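Local coordinates for putative short-chain dehydrogenase/reductase (PDB 5K9Z), which probably catalyses the NAD- or NADP-dependent oxidation of alcohols, or the reverse reduction, as other short-chain dehydrogenases/reductases do, at residues 32-35 and 36-39; 156-159 and 160-163. All blocks are in the same frame, centred on the assembly; numbering follows the deposited sequence. Where two conformers were deposited one is given.

Contact 1: residues 32-35 and 36-39; sequences ARLM and AQEG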
ATOM      1  N   ALA C  32     -16.324 -22.390  -6.502  1.00 18.86           N
ATOM      2  CA  ALA C  32     -17.558 -23.054  -6.910  1.00 21.40           C
ATOM      3  C   ALA C  32     -17.957 -24.126  -5.903  1.00 21.15           C
ATOM      4  O   ALA C  32     -19.122 -24.205  -5.498  1.00 19.31           O
ATOM      5  CB  ALA C  32     -17.399 -23.662  -8.305  1.00 18.75           C
ATOM      6  N   ARG C  33     -17.000 -24.960  -5.482  1.00 18.92           N
ATOM      7  CA  ARG C  33     -17.297 -25.995  -4.497  1.00 21.49           C
ATOM      8  C   ARG C  33     -17.813 -25.387  -3.195  1.00 25.06           C
ATOM      9  O   ARG C  33     -18.820 -25.840  -2.644  1.00 27.77           O
ATOM     10  CB  ARG C  33     -16.057 -26.843  -4.203  1.00 27.65           C
ATOM     11  CG  ARG C  33     -15.623 -27.738  -5.322  1.00 37.96           C
ATOM     12  CD  ARG C  33     -14.482 -28.658  -4.890  1.00 43.13           C
ATOM     13  NE  ARG C  33     -13.469 -28.725  -5.941  1.00 47.14           N
ATOM     14  CZ  ARG C  33     -13.366 -29.714  -6.821  1.00 49.35           C
ATOM     15  NH1 ARG C  33     -12.416 -29.678  -7.752  1.00 50.00           N
ATOM     16  NH2 ARG C  33     -14.211 -30.738  -6.771  1.00 47.54           N
ATOM     17  N   LEU C  34     -17.115 -24.381  -2.667  1.00 22.70           N
ATOM     18  CA  LEU C  34     -17.496 -23.871  -1.353  1.00 25.97           C
ATOM     19  C   LEU C  34     -18.836 -23.150  -1.415  1.00 20.88           C
ATOM     20  O   LEU C  34     -19.663 -23.293  -0.509  1.00 27.74           O
ATOM     21  CB  LEU C  34     -16.415 -22.952  -0.789  1.00 23.17           C
ATOM     22  CG  LEU C  34     -16.719 -22.426   0.627  1.00 26.88           C
ATOM     23  CD1 LEU C  34     -16.961 -23.561   1.606  1.00 26.34           C
ATOM     24  CD2 LEU C  34     -15.602 -21.519   1.130  1.00 25.11           C
ATOM     25  N   MET C  35     -19.071 -22.378  -2.472  1.00 20.32           N
ATOM     26  CA  MET C  35     -20.353 -21.684  -2.587  1.00 24.03           C
ATOM     27  C   MET C  35     -21.507 -22.674  -2.717  1.00 23.68           C
ATOM     28  O   MET C  35     -22.576 -22.470  -2.128  1.00 25.15           O
ATOM     29  CB  MET C  35     -20.323 -20.715  -3.762  1.00 21.24           C
ATOM     30  CG  MET C  35     -19.428 -19.504  -3.495  1.00 20.53           C
ATOM     31  SD  MET C  35     -19.587 -18.250  -4.788  1.00 22.95           S
ATOM     32  CE  MET C  35     -18.775 -16.862  -3.998  1.00 20.44           C
ATOM     33  N   ALA C  36     -21.299 -23.765  -3.460  1.00 25.24           N
ATOM     34  CA  ALA C  36     -22.309 -24.820  -3.523  1.00 24.94           C
ATOM     35  C   ALA C  36     -22.539 -25.437  -2.148  1.00 25.86           C
ATOM     36  O   ALA C  36     -23.682 -25.673  -1.746  1.00 28.04           O
ATOM     37  CB  ALA C  36     -21.890 -25.891  -4.532  1.00 27.07           C
ATOM     38  N   GLN C  37     -21.457 -25.721  -1.422  1.00 27.55           N
ATOM     39  CA  GLN C  37     -21.563 -26.237  -0.060  1.00 29.66           C
ATOM     40  C   GLN C  37     -22.287 -25.264   0.864  1.00 29.94           C
ATOM     41  O   GLN C  37     -22.984 -25.691   1.794  1.00 33.21           O
ATOM     42  CB  GLN C  37     -20.164 -26.552   0.462  1.00 32.35           C
ATOM     43  CG  GLN C  37     -20.098 -27.148   1.848  1.00 47.60           C
ATOM     44  CD  GLN C  37     -18.663 -27.342   2.296  1.00 62.43           C
ATOM     45  OE1 GLN C  37     -17.800 -27.702   1.489  1.00 70.02           O
ATOM     46  NE2 GLN C  37     -18.392 -27.082   3.573  1.00 63.65           N
ATOM     47  N   GLU C  38     -22.131 -23.959   0.638  1.00 33.28           N
ATOM     48  CA  GLU C  38     -22.832 -22.952   1.429  1.00 37.79           C
ATOM     49  C   GLU C  38     -24.263 -22.735   0.950  1.00 30.95           C
ATOM     50  O   GLU C  38     -24.916 -21.791   1.405  1.00 30.58           O
ATOM     51  CB  GLU C  38     -22.058 -21.626   1.416  1.00 29.10           C
ATOM     52  CG  GLU C  38     -20.687 -21.689   2.113  1.00 31.87           C
ATOM     53  CD  GLU C  38     -20.746 -21.502   3.637  1.00 38.97           C
ATOM     54  OE1 GLU C  38     -19.692 -21.676   4.286  1.00 41.58           O
ATOM     55  OE2 GLU C  38     -21.825 -21.185   4.184  1.00 36.17           O
ATOM     56  N   GLY C  39     -24.750 -23.574   0.035  1.00 29.26           N
ATOM     57  CA  GLY C  39     -26.146 -23.573  -0.362  1.00 31.07           C
ATOM     58  C   GLY C  39     -26.485 -22.796  -1.618  1.00 27.06           C
ATOM     59  O   GLY C  39     -27.676 -22.602  -1.903  1.00 28.05           O
TER
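Glu38 N donates to Leu34 O at 2.8 Å, the last of three successive i to i+4 bonds that run from 32-35 into 36-39 as helix 26-37 comes to its end. The helix belongs to a beta-alpha-beta unit of the Rossmann-type fold, between strands 17-21 and 41-46, and it finishes in a Schellman motif. In this motif Gly39, at positive phi (97°), is the C-prime residue: its N binds Ala36 O at 3.0 Å, and Ala40 N reaches back to Met35 O. Upstream, Ala36 N to Ala32 O and Gln37 N to Arg33 O are straighter bonds, whereas that of Glu38 is bent to 143° at its hydrogen as the backbone leaves helical geometry.

Glu38 CG lies beyond the end of the same carbonyl, 3.2 Å from Leu34 O. A bend at chi2 (-84°) then turns the carboxylate off the course of an extended chain, and OE1 forms a salt bridge with Arg12. With CG anti to the backbone N in both, the side chains of Leu34 and Gln37 run near each other, and the leucine methyl CD1 lies beside the amide carbon CD of Gln37 and beside Glu38 CG, 4.2 Å from each. Leu34 also packs against Ala229 and Val233 of helix 225-236, while Met35 runs extended into the interior toward Val42, Cys91 and Val93 of the beta-sheet. At Ala36 the methyl CB rests 3.4 Å from Ala32 O, the same carbonyl oxygen that receives the alanine's own N-H.

Contact 2: residues 156-159 and 160-163; sequences LGPH and AYTS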
ATOM      1  N   LEU C 156       5.993  -8.266  -7.525  1.00 16.02           N
ATOM      2  CA  LEU C 156       5.320  -9.501  -7.132  1.00 17.24           C
ATOM      3  C   LEU C 156       4.738 -10.278  -8.311  1.00 20.90           C
ATOM      4  O   LEU C 156       4.129 -11.333  -8.106  1.00 21.60           O
ATOM      5  CB  LEU C 156       4.226  -9.188  -6.092  1.00 14.69           C
ATOM      6  CG  LEU C 156       4.754  -8.690  -4.735  1.00 20.87           C
ATOM      7  CD1 LEU C 156       3.650  -8.388  -3.725  1.00 16.07           C
ATOM      8  CD2 LEU C 156       5.744  -9.701  -4.164  1.00 22.67           C
ATOM      9  N   GLY C 157       4.824  -9.748  -9.518  1.00 21.36           N
ATOM     10  CA  GLY C 157       4.381 -10.459 -10.702  1.00 15.42           C
ATOM     11  C   GLY C 157       4.936  -9.800 -11.942  1.00 15.73           C
ATOM     12  O   GLY C 157       5.645  -8.790 -11.863  1.00 18.98           O
ATOM     13  N   PRO C 158       4.653 -10.379 -13.111  1.00 16.86           N
ATOM     14  CA  PRO C 158       5.084  -9.774 -14.376  1.00 14.89           C
ATOM     15  C   PRO C 158       4.475  -8.394 -14.588  1.00 19.65           C
ATOM     16  O   PRO C 158       3.528  -7.990 -13.912  1.00 16.51           O
ATOM     17  CB  PRO C 158       4.580 -10.764 -15.436  1.00 14.99           C
ATOM     18  CG  PRO C 158       4.435 -12.063 -14.703  1.00 17.29           C
ATOM     19  CD  PRO C 158       4.023 -11.694 -13.307  1.00 15.37           C
ATOM     20  N   HIS C 159       5.023  -7.670 -15.575  1.00 17.11           N
ATOM     21  CA  HIS C 159       4.610  -6.283 -15.786  1.00 20.82           C
ATOM     22  C   HIS C 159       3.144  -6.192 -16.180  1.00 22.22           C
ATOM     23  O   HIS C 159       2.390  -5.400 -15.611  1.00 15.29           O
ATOM     24  CB  HIS C 159       5.471  -5.612 -16.851  1.00 18.14           C
ATOM     25  CG  HIS C 159       6.908  -5.480 -16.469  1.00 20.69           C
ATOM     26  ND1 HIS C 159       7.312  -4.906 -15.282  1.00 17.75           N
ATOM     27  CD2 HIS C 159       8.039  -5.841 -17.120  1.00 18.32           C
ATOM     28  CE1 HIS C 159       8.633  -4.929 -15.213  1.00 16.95           C
ATOM     29  NE2 HIS C 159       9.098  -5.485 -16.319  1.00 20.14           N
ATOM     30  N   ALA C 160       2.724  -6.970 -17.179  1.00 17.30           N
ATOM     31  CA  ALA C 160       1.328  -6.874 -17.605  1.00 19.78           C
ATOM     32  C   ALA C 160       0.400  -7.344 -16.501  1.00 15.81           C
ATOM     33  O   ALA C 160      -0.630  -6.712 -16.228  1.00 16.84           O
ATOM     34  CB  ALA C 160       1.099  -7.687 -18.877  1.00 15.39           C
ATOM     35  N   TYR C 161       0.762  -8.450 -15.851  1.00 17.19           N
ATOM     36  CA  TYR C 161       0.017  -8.938 -14.698  1.00 19.42           C
ATOM     37  C   TYR C 161      -0.133  -7.853 -13.646  1.00 20.33           C
ATOM     38  O   TYR C 161      -1.243  -7.559 -13.193  1.00 14.93           O
ATOM     39  CB  TYR C 161       0.747 -10.137 -14.106  1.00 13.95           C
ATOM     40  CG  TYR C 161      -0.009 -10.941 -13.085  1.00 16.75           C
ATOM     41  CD1 TYR C 161      -0.893 -11.944 -13.491  1.00 14.80           C
ATOM     42  CD2 TYR C 161       0.230 -10.780 -11.714  1.00 16.10           C
ATOM     43  CE1 TYR C 161      -1.547 -12.732 -12.571  1.00 20.24           C
ATOM     44  CE2 TYR C 161      -0.413 -11.581 -10.777  1.00 13.81           C
ATOM     45  CZ  TYR C 161      -1.307 -12.542 -11.214  1.00 23.48           C
ATOM     46  OH  TYR C 161      -1.958 -13.325 -10.298  1.00 24.07           O
ATOM     47  N   THR C 162       0.977  -7.205 -13.285  1.00 18.74           N
ATOM     48  CA  THR C 162       0.925  -6.206 -12.226  1.00 17.04           C
ATOM     49  C   THR C 162       0.042  -5.023 -12.633  1.00 17.08           C
ATOM     50  O   THR C 162      -0.767  -4.539 -11.834  1.00 15.43           O
ATOM     51  CB  THR C 162       2.346  -5.751 -11.883  1.00 19.09           C
ATOM     52  OG1 THR C 162       3.128  -6.867 -11.387  1.00 14.06           O
ATOM     53  CG2 THR C 162       2.321  -4.638 -10.860  1.00 14.29           C
ATOM     54  N   SER C 163       0.171  -4.552 -13.878  1.00 15.54           N
ATOM     55  CA  SER C 163      -0.639  -3.424 -14.321  0.59 19.58           C
ATOM     56  C   SER C 163      -2.121  -3.790 -14.337  1.00 13.51           C
ATOM     57  O   SER C 163      -2.975  -3.019 -13.866  1.00 16.27           O
ATOM     58  CB  SER C 163      -0.159  -2.977 -15.699  0.59 16.96           C
ATOM     59  OG  SER C 163      -0.824  -1.822 -16.147  0.59 17.02           O
TER
HETATM   60  O   HOH W   1       3.890  -6.816  -8.639  1.00 15.34           O
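The backbone turns from an extended Gly157 into the first turn of helix 159-179, where Thr162 N bonds to Pro158 O at 2.7 Å and Ser163 N to His159 O at 2.9 Å. Pro158 occupies the N-cap position, and its carbonyl oxygen accepts a second hydrogen bond, from Thr162 OG1 at 2.8 Å. The two donors arrive differently: the amide is tilted little from the carbonyl plane, but the hydroxyl sits above it, 42° out. Thr162 places OG1 beside its own backbone N (chi1 -62°), which brings the oxygen back over this carbonyl. With its proton committed there, OG1 accepts from a water at 2.9 Å; that water in turn accepts from Leu156 N at 2.8 Å and so ties the incoming loop to the helix.

Tyr161 stands at the tyrosine of a Tyr-x-x-x-Lys sequence, the signature of the short-chain dehydrogenase/reductase active site, and its packing against Ser148 is consistent with the Ser-Tyr-Lys arrangement of the family. CG anti to the backbone N (chi1 -168°) brings the CD2 side of the ring beside Gly157, whose CA comes to 4.3 Å from Tyr161 CD2. Pro158 lies slantwise to the tyrosine, with CD 3.7 Å from Tyr161 CB. The beta carbon that Gly157 lacks would run into this ring.

Met198 of helix 195-199 touches both Pro158 and Tyr161. The second subunit also takes part: Pro158 packs on its Phe265, and the imidazole of His159 stacks with the ring of His266 of that subunit.

Contacts 1 and 2 mark opposite helix ends: 32-39 closes helix 26-37 through a glycine, whereas 156-163 opens helix 159-179 from a proline. They lie on opposite sides of the chain's centre, with centres 31 Å apart and nearest atoms about 17 Å apart, and share no helix or strand. Both are partly buried. Contact 1 belongs to the Rossmann-type scaffold, mixing apolar packing against the beta-sheet and a neighbouring helix with salt bridges from Glu38 to Arg12 and from Arg33 to Glu58, and no other chain touches it. Contact 2 is built on hydroxyl, carbonyl and water bonding near the presumed active site, and meets the second subunit.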